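Local coordinates for protein putative short-chain dehydrogenase/reductase (Burkholderia xenovorans, PDB 5JY1) that binds NAD as a member of the short-chain dehydrogenase/reductase family and is probably an oxidoreductase, perhaps acting on 3-oxoacyl groups, at residues V147-E155 with Y164-T175; S215-R223 with V253-G261. All coordinates share one frame; numbering follows the deposited sequence. Where two conformers were deposited one is given.

Contact 1 of 2, residues V147-E155 with Y164-T175; sequences VNFYSIDTE and YNTAKAGIVGLT. With NAD (nicotinamide-adenine-dinucleotide), chain E; ACT (acetate ion), chain H.
Strand 147-149 runs nearly antiparallel to helix 164-175 (158° between their directions), with 8.9 Å between the two axes, and the chain beyond the strand draws closer to the helix until the CA atoms of Thr154 and Asn165 are 4.5 Å apart. At the strand end the amide of Asn148 reaches the helix: its ND2 gives a practically straight bond to Thr175 OG1 (3.0 Å), which lies in the amide plane, while OD1 turns to Asn97. The Thr175 hydroxyl in turn donates to Ile171 O, and Thr175 N reaches that oxygen from the other face. Lys168 bends at chi2 (-63°), and this brings NZ up to Phe149 O at 2.9 Å, above the carbonyl plane, and equally to NAD O3D. One ammonium group thus joins the strand end to the nicotinamide ribose. Tyr164 and Lys168 form the YxxxK pair of the short-chain dehydrogenase/reductase family, built on a Rossmann fold, and Ser151 stands where the family's active-site serine is expected. Ser151 CB packs 3.3 Å from Tyr164 OH. That hydroxyl lies within hydrogen-bonding distance of both NAD O2D and an acetate, probably from the crystallisation liquor, and a water links the acetate to Ser151 OG. The same OG accepts a bond from Asp153 N, capping the turn into the next helix. Farther from the cofactor, Val172 CG2 sits over one face of the Tyr150 ring, 3.9 Å from its centroid, a CH-pi contact offset toward the rim; the hydroxyl at the far end of that ring donates to Glu155 OE2. Thr154 wedges its methyl against the helix, CG2 lying only 3.4 Å from Lys168 CB, a tight fit, while its hydroxyl joins the backbone N in binding Ser151 O.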
# COMPACT_ATOMS: atom_id res chain seq x y z
N VAL A 147 -4.82 14.57 -13.92
CA VAL A 147 -5.66 13.67 -13.13
C VAL A 147 -5.89 12.42 -13.96
O VAL A 147 -6.59 12.48 -14.98
CB VAL A 147 -7.00 14.32 -12.75
CG1 VAL A 147 -7.79 13.42 -11.79
CG2 VAL A 147 -6.82 15.73 -12.17
N ASN A 148 -5.33 11.30 -13.53
CA ASN A 148 -5.55 10.03 -14.21
C ASN A 148 -6.58 9.21 -13.43
O ASN A 148 -6.82 9.44 -12.25
CB ASN A 148 -4.24 9.25 -14.35
CG ASN A 148 -3.27 9.94 -15.27
OD1 ASN A 148 -3.68 10.63 -16.20
ND2 ASN A 148 -1.97 9.77 -15.02
N PHE A 149 -7.21 8.26 -14.11
CA PHE A 149 -8.22 7.41 -13.49
C PHE A 149 -7.77 5.95 -13.57
O PHE A 149 -7.47 5.45 -14.65
CB PHE A 149 -9.58 7.58 -14.16
CG PHE A 149 -10.33 8.79 -13.68
CD1 PHE A 149 -11.13 8.73 -12.55
CD2 PHE A 149 -10.21 10.00 -14.34
CE1 PHE A 149 -11.81 9.84 -12.09
CE2 PHE A 149 -10.90 11.12 -13.89
CZ PHE A 149 -11.70 11.04 -12.77
N TYR A 150 -7.73 5.29 -12.42
CA TYR A 150 -7.48 3.85 -12.42
C TYR A 150 -8.70 3.21 -11.76
O TYR A 150 -9.80 3.76 -11.85
CB TYR A 150 -6.13 3.51 -11.77
CG TYR A 150 -6.06 3.53 -10.25
CD1 TYR A 150 -6.15 4.72 -9.54
CD2 TYR A 150 -5.83 2.35 -9.54
CE1 TYR A 150 -6.07 4.72 -8.15
CE2 TYR A 150 -5.74 2.34 -8.18
CZ TYR A 150 -5.86 3.53 -7.48
OH TYR A 150 -5.77 3.50 -6.11
N SER A 151 -8.55 2.05 -11.13
CA SER A 151 -9.71 1.36 -10.62
C SER A 151 -9.35 0.50 -9.42
O SER A 151 -8.25 -0.06 -9.34
CB SER A 151 -10.36 0.48 -11.70
OG SER A 151 -11.44 -0.27 -11.15
N ILE A 152 -10.30 0.39 -8.49
CA ILE A 152 -10.19 -0.56 -7.39
C ILE A 152 -10.00 -1.98 -7.90
O ILE A 152 -9.43 -2.83 -7.19
CB ILE A 152 -11.44 -0.44 -6.48
CG1 ILE A 152 -11.28 -1.29 -5.22
CG2 ILE A 152 -12.69 -0.89 -7.22
CD1 ILE A 152 -12.40 -1.10 -4.24
N ASP A 153 -10.45 -2.27 -9.13
CA ASP A 153 -10.24 -3.61 -9.71
C ASP A 153 -8.77 -3.97 -9.81
O ASP A 153 -8.42 -5.16 -9.78
CB ASP A 153 -10.89 -3.69 -11.09
CG ASP A 153 -12.41 -3.76 -11.05
OD1 ASP A 153 -13.02 -3.83 -9.95
OD2 ASP A 153 -13.00 -3.78 -12.15
N THR A 154 -7.88 -2.97 -9.97
CA THR A 154 -6.45 -3.25 -10.05
C THR A 154 -5.90 -3.75 -8.72
O THR A 154 -4.81 -4.33 -8.70
CB THR A 154 -5.63 -2.02 -10.44
OG1 THR A 154 -5.66 -1.07 -9.35
CG2 THR A 154 -6.19 -1.37 -11.67
N GLU A 155 -6.60 -3.47 -7.63
CA GLU A 155 -6.16 -3.84 -6.30
C GLU A 155 -6.82 -5.12 -5.80
O GLU A 155 -6.21 -5.85 -5.00
CB GLU A 155 -6.44 -2.68 -5.33
CG GLU A 155 -5.56 -1.47 -5.64
CD GLU A 155 -6.12 -0.13 -5.21
OE1 GLU A 155 -7.34 -0.03 -4.94
OE2 GLU A 155 -5.33 0.85 -5.19
N TYR A 164 -8.16 -5.05 -18.30
CA TYR A 164 -8.41 -3.76 -17.67
C TYR A 164 -7.53 -3.57 -16.44
O TYR A 164 -6.89 -2.52 -16.27
CB TYR A 164 -9.89 -3.70 -17.32
CG TYR A 164 -10.38 -2.48 -16.60
CD1 TYR A 164 -10.70 -1.33 -17.29
CD2 TYR A 164 -10.58 -2.51 -15.22
CE1 TYR A 164 -11.17 -0.21 -16.63
CE2 TYR A 164 -11.05 -1.40 -14.55
CZ TYR A 164 -11.35 -0.26 -15.26
OH TYR A 164 -11.83 0.85 -14.61
N ASN A 165 -7.47 -4.59 -15.58
CA ASN A 165 -6.68 -4.49 -14.35
C ASN A 165 -5.20 -4.26 -14.65
O ASN A 165 -4.53 -3.50 -13.95
CB ASN A 165 -6.82 -5.77 -13.51
CG ASN A 165 -8.26 -6.08 -13.13
OD1 ASN A 165 -9.13 -5.20 -13.14
ND2 ASN A 165 -8.51 -7.34 -12.80
N THR A 166 -4.69 -4.92 -15.69
CA THR A 166 -3.30 -4.76 -16.10
C THR A 166 -3.04 -3.35 -16.61
O THR A 166 -2.08 -2.69 -16.18
CB THR A 166 -2.97 -5.80 -17.16
OG1 THR A 166 -3.11 -7.10 -16.59
CG2 THR A 166 -1.56 -5.61 -17.70
N ALA A 167 -3.89 -2.86 -17.52
CA ALA A 167 -3.66 -1.54 -18.10
C ALA A 167 -3.81 -0.44 -17.06
O ALA A 167 -2.99 0.49 -17.01
CB ALA A 167 -4.64 -1.31 -19.26
N LYS A 168 -4.82 -0.53 -16.20
CA LYS A 168 -5.02 0.50 -15.18
C LYS A 168 -3.94 0.46 -14.11
O LYS A 168 -3.59 1.50 -13.54
CB LYS A 168 -6.42 0.37 -14.56
CG LYS A 168 -7.59 0.70 -15.51
CD LYS A 168 -7.56 2.16 -15.96
CE LYS A 168 -8.93 2.61 -16.46
NZ LYS A 168 -8.96 4.08 -16.74
N ALA A 169 -3.37 -0.72 -13.83
CA ALA A 169 -2.20 -0.76 -12.97
C ALA A 169 -1.03 -0.02 -13.61
O ALA A 169 -0.31 0.73 -12.93
CB ALA A 169 -1.81 -2.22 -12.67
N GLY A 170 -0.82 -0.20 -14.92
CA GLY A 170 0.19 0.58 -15.62
C GLY A 170 -0.00 2.08 -15.46
O GLY A 170 0.97 2.83 -15.32
N ILE A 171 -1.26 2.53 -15.45
CA ILE A 171 -1.56 3.95 -15.27
C ILE A 171 -0.98 4.46 -13.96
O ILE A 171 -0.48 5.58 -13.87
CB ILE A 171 -3.08 4.18 -15.33
CG1 ILE A 171 -3.62 3.88 -16.73
CG2 ILE A 171 -3.43 5.61 -14.92
CD1 ILE A 171 -3.21 4.90 -17.76
N VAL A 172 -1.06 3.64 -12.90
CA VAL A 172 -0.51 4.06 -11.61
C VAL A 172 1.01 4.23 -11.70
O VAL A 172 1.57 5.20 -11.17
CB VAL A 172 -0.91 3.07 -10.50
CG1 VAL A 172 -0.24 3.45 -9.19
CG2 VAL A 172 -2.42 3.03 -10.35
N GLY A 173 1.70 3.29 -12.36
CA GLY A 173 3.13 3.44 -12.52
C GLY A 173 3.50 4.68 -13.31
O GLY A 173 4.46 5.39 -12.98
N LEU A 174 2.73 4.98 -14.36
CA LEU A 174 2.98 6.17 -15.17
C LEU A 174 2.71 7.44 -14.37
O LEU A 174 3.47 8.41 -14.47
CB LEU A 174 2.11 6.11 -16.43
CG LEU A 174 2.20 7.30 -17.39
CD1 LEU A 174 3.65 7.55 -17.81
CD2 LEU A 174 1.30 7.05 -18.61
N THR A 175 1.65 7.43 -13.56
CA THR A 175 1.31 8.56 -12.70
C THR A 175 2.46 8.88 -11.75
O THR A 175 2.89 10.03 -11.63
CB THR A 175 0.04 8.24 -11.91
OG1 THR A 175 -1.05 8.02 -12.82
CG2 THR A 175 -0.30 9.38 -10.93
PA NAD E . -18.33 5.52 -19.54
O1A NAD E . -18.36 4.23 -20.31
O2A NAD E . -19.66 5.89 -18.91
O5B NAD E . -17.80 6.78 -20.51
C5B NAD E . -16.71 6.51 -21.33
C4B NAD E . -16.50 7.75 -22.29
O4B NAD E . -15.43 7.56 -22.97
C3B NAD E . -17.68 7.77 -23.32
O3B NAD E . -18.20 9.07 -23.42
C2B NAD E . -17.02 7.33 -24.60
O2B NAD E . -17.79 7.80 -25.81
C1B NAD E . -15.82 7.88 -24.49
N9A NAD E . -14.86 7.24 -25.37
C8A NAD E . -14.80 5.93 -25.64
N7A NAD E . -13.80 5.74 -26.48
C5A NAD E . -13.24 6.93 -26.73
C6A NAD E . -12.17 7.28 -27.56
N6A NAD E . -11.24 6.56 -28.42
N1A NAD E . -11.80 8.54 -27.65
C2A NAD E . -12.48 9.50 -26.93
N3A NAD E . -13.53 9.17 -26.14
C4A NAD E . -13.90 7.86 -26.05
O3 NAD E . -17.16 5.38 -18.38
PN NAD E . -17.26 5.72 -16.79
O1N NAD E . -18.02 4.61 -16.09
O2N NAD E . -17.92 7.08 -16.49
O5D NAD E . -15.70 5.69 -16.22
C5D NAD E . -14.83 6.78 -16.52
C4D NAD E . -13.40 6.49 -15.95
O4D NAD E . -13.48 6.08 -14.69
C3D NAD E . -12.78 5.34 -16.74
O3D NAD E . -11.45 5.51 -16.89
C2D NAD E . -13.06 4.11 -15.84
O2D NAD E . -12.10 3.05 -16.22
C1D NAD E . -12.89 4.58 -14.63
N1N NAD E . -13.64 3.84 -13.62
C2N NAD E . -14.98 4.02 -13.47
C3N NAD E . -15.69 3.30 -12.51
C7N NAD E . -17.18 3.49 -12.33
O7N NAD E . -17.76 3.00 -11.38
N7N NAD E . -17.92 4.23 -13.28
C4N NAD E . -15.03 2.40 -11.71
C5N NAD E . -13.70 2.22 -11.86
C6N NAD E . -12.99 2.95 -12.82
C ACT H . -15.27 0.82 -15.30
O ACT H . -15.47 -0.11 -14.50
OXT ACT H . -14.07 1.06 -15.58
CH3 ACT H . -16.40 1.61 -15.91
O HOH W 1 -13.71 -1.14 -12.48

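Contact 2 of 2, residues S215-R223 with V253-G261; sequences SAAARPLGR and VDGGLHLPG
The guanidinium group of Arg219 has the side chain of Leu257 over one face, with CD1 4.2 Å above the plane near its centre, and backbone carbonyls at its edges. Along one edge NE and NH2 both donate to Ser215 O, a side-on grip on a single atom of helix 211-217. From another edge NH1 crosses to Asp254 O (3.0 Å), approaching above the carbonyl plane, while Leu257 N reaches the same oxygen from the opposite face. The arginine places CG between its backbone N and carbonyl carbon (chi1 64°) and bends again at chi3, which folds the group back beside Ser215 while leaving NH1 within range of Asp254. The orientation of a buried charged group is in this way fixed by three bonds to two main-chain oxygens. Beside it, Gly255 O accepts from Leu221 N (3.0 Å), and Leu221 CD1 rests 3.7 Å from Gly255 CA. Gly255 and Gly256 have positive phi, and the lack of side chains matters here: Arg219 CD lies close over the first, and the ring of Pro220 packs on the second, its CD 3.2 Å from Gly256 O. The edge of this proline also meets Pro260, CD to CD at 4.0 Å, and Leu257 CD1 touches the methyl of Ala218. A water bridges Ala218 O and Gly261 O. Subunit neighbours cover the outside, with Ala179 of the third subunit packing on Pro220 and Arg265 of the fourth binding Ala217 O. The carboxylate of Asp254 receives Gly256 N in an Asx turn and His258 N as well, bracing the type I' turn Asp254-Leu257. This is the Asp-Gly-Gly loop that follows the last sheet strand in many classical short-chain dehydrogenases/reductases.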
# COMPACT_ATOMS: atom_id res chain seq x y z
N SER A 215 -25.18 -2.88 -4.44
CA SER A 215 -23.98 -2.09 -4.70
C SER A 215 -23.85 -0.94 -3.71
O SER A 215 -22.75 -0.66 -3.21
CB SER A 215 -24.00 -1.55 -6.13
OG SER A 215 -22.80 -0.87 -6.43
N ALA A 216 -24.96 -0.28 -3.39
CA ALA A 216 -24.92 0.79 -2.40
C ALA A 216 -24.56 0.25 -1.02
O ALA A 216 -23.75 0.84 -0.31
CB ALA A 216 -26.27 1.52 -2.36
N ALA A 217 -25.12 -0.91 -0.65
CA ALA A 217 -24.89 -1.48 0.67
C ALA A 217 -23.49 -2.07 0.82
O ALA A 217 -23.06 -2.34 1.95
CB ALA A 217 -25.93 -2.56 0.96
N ALA A 218 -22.76 -2.26 -0.28
CA ALA A 218 -21.44 -2.87 -0.20
C ALA A 218 -20.38 -1.97 0.43
O ALA A 218 -19.26 -2.45 0.67
CB ALA A 218 -20.98 -3.28 -1.60
N ARG A 219 -20.66 -0.70 0.70
CA ARG A 219 -19.60 0.22 1.08
C ARG A 219 -19.97 1.01 2.33
O ARG A 219 -21.15 1.12 2.68
CB ARG A 219 -19.30 1.20 -0.07
CG ARG A 219 -20.45 2.12 -0.43
CD ARG A 219 -20.30 2.58 -1.87
NE ARG A 219 -20.61 1.49 -2.79
CZ ARG A 219 -19.94 1.23 -3.90
NH1 ARG A 219 -18.89 1.97 -4.23
NH2 ARG A 219 -20.31 0.22 -4.68
N PRO A 220 -18.97 1.57 3.03
CA PRO A 220 -19.25 2.26 4.30
C PRO A 220 -20.26 3.38 4.23
O PRO A 220 -21.01 3.57 5.20
CB PRO A 220 -17.86 2.79 4.70
CG PRO A 220 -16.92 1.73 4.17
CD PRO A 220 -17.53 1.32 2.84
N LEU A 221 -20.29 4.16 3.15
CA LEU A 221 -21.25 5.26 3.10
C LEU A 221 -22.62 4.82 2.62
O LEU A 221 -23.55 5.63 2.64
CB LEU A 221 -20.70 6.39 2.21
CG LEU A 221 -19.65 7.23 2.95
CD1 LEU A 221 -18.86 8.12 2.01
CD2 LEU A 221 -20.33 8.09 4.04
N GLY A 222 -22.77 3.56 2.21
CA GLY A 222 -24.10 3.01 2.01
C GLY A 222 -24.88 3.61 0.86
O GLY A 222 -26.11 3.47 0.83
N ARG A 223 -24.22 4.26 -0.09
CA ARG A 223 -24.92 4.81 -1.24
C ARG A 223 -24.01 4.77 -2.45
O ARG A 223 -22.79 4.68 -2.33
CB ARG A 223 -25.41 6.24 -0.97
CG ARG A 223 -24.29 7.24 -0.92
CD ARG A 223 -24.78 8.64 -0.54
NE ARG A 223 -23.61 9.49 -0.33
CZ ARG A 223 -23.00 10.12 -1.32
NH1 ARG A 223 -23.47 10.01 -2.56
NH2 ARG A 223 -21.93 10.87 -1.08
N VAL A 253 -12.29 7.27 -4.50
CA VAL A 253 -13.49 8.10 -4.39
C VAL A 253 -14.69 7.20 -4.66
O VAL A 253 -15.21 7.15 -5.79
CB VAL A 253 -13.44 9.31 -5.35
CG1 VAL A 253 -14.62 10.26 -5.08
CG2 VAL A 253 -12.13 10.07 -5.16
N ASP A 254 -15.13 6.49 -3.62
CA ASP A 254 -15.92 5.27 -3.84
C ASP A 254 -16.83 4.96 -2.66
O ASP A 254 -17.26 3.81 -2.52
CB ASP A 254 -14.99 4.05 -4.07
CG ASP A 254 -14.00 3.82 -2.91
OD1 ASP A 254 -14.06 4.57 -1.91
OD2 ASP A 254 -13.16 2.90 -2.99
N GLY A 255 -17.14 5.95 -1.82
CA GLY A 255 -17.97 5.67 -0.67
C GLY A 255 -17.30 4.80 0.37
O GLY A 255 -17.98 4.29 1.26
N GLY A 256 -16.00 4.59 0.25
CA GLY A 256 -15.28 3.72 1.16
C GLY A 256 -15.13 2.29 0.70
O GLY A 256 -14.61 1.47 1.47
N LEU A 257 -15.55 1.95 -0.53
CA LEU A 257 -15.56 0.56 -0.98
C LEU A 257 -14.19 -0.10 -0.85
O LEU A 257 -14.11 -1.31 -0.59
CB LEU A 257 -16.03 0.48 -2.44
CG LEU A 257 -16.17 -0.93 -3.03
CD1 LEU A 257 -17.30 -1.68 -2.37
CD2 LEU A 257 -16.37 -0.91 -4.54
N HIS A 258 -13.10 0.66 -0.99
CA HIS A 258 -11.76 0.09 -0.88
C HIS A 258 -11.51 -0.60 0.46
O HIS A 258 -10.66 -1.50 0.54
CB HIS A 258 -10.71 1.19 -1.10
CG HIS A 258 -10.75 2.25 -0.05
ND1 HIS A 258 -9.91 2.24 1.04
CD2 HIS A 258 -11.55 3.34 0.10
CE1 HIS A 258 -10.19 3.26 1.82
NE2 HIS A 258 -11.18 3.95 1.28
N LEU A 259 -12.25 -0.22 1.51
CA LEU A 259 -12.05 -0.88 2.81
C LEU A 259 -12.54 -2.32 2.81
O LEU A 259 -11.72 -3.23 3.00
CB LEU A 259 -12.67 -0.03 3.93
CG LEU A 259 -11.98 1.29 4.26
CD1 LEU A 259 -12.83 2.10 5.26
CD2 LEU A 259 -10.57 1.07 4.81
N PRO A 260 -13.84 -2.61 2.59
CA PRO A 260 -14.25 -4.03 2.57
C PRO A 260 -13.87 -4.75 1.29
O PRO A 260 -13.92 -5.99 1.27
CB PRO A 260 -15.77 -3.96 2.73
CG PRO A 260 -16.13 -2.65 2.09
CD PRO A 260 -15.00 -1.71 2.43
N GLY A 261 -13.52 -4.03 0.23
CA GLY A 261 -13.35 -4.72 -1.04
C GLY A 261 -14.70 -5.20 -1.55
O GLY A 261 -15.77 -4.70 -1.19
O HOH W 2 -18.17 -4.87 0.07

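Following the chain from the N terminus, the central parallel sheet is already largely laid down when contact 1 closes a short loop of eight residues, bringing the end of strand 144-149 and the turn after it against helix 162-182. The chain then adds strand 187-194 and helix 199-207, and contact 2 opens within helix 211-217. Its loop of 29 residues, which includes helix 227-239, brings the chain back to the end of strand 250-253. The two contacts are in series, neither nested nor crossing, with centres about 19 Å apart. They still meet: Ile152 CD1 of contact 1 lies 3.6 Å from His258 CA of contact 2, joining the turn beside the nicotinamide to the loop beyond the last strand.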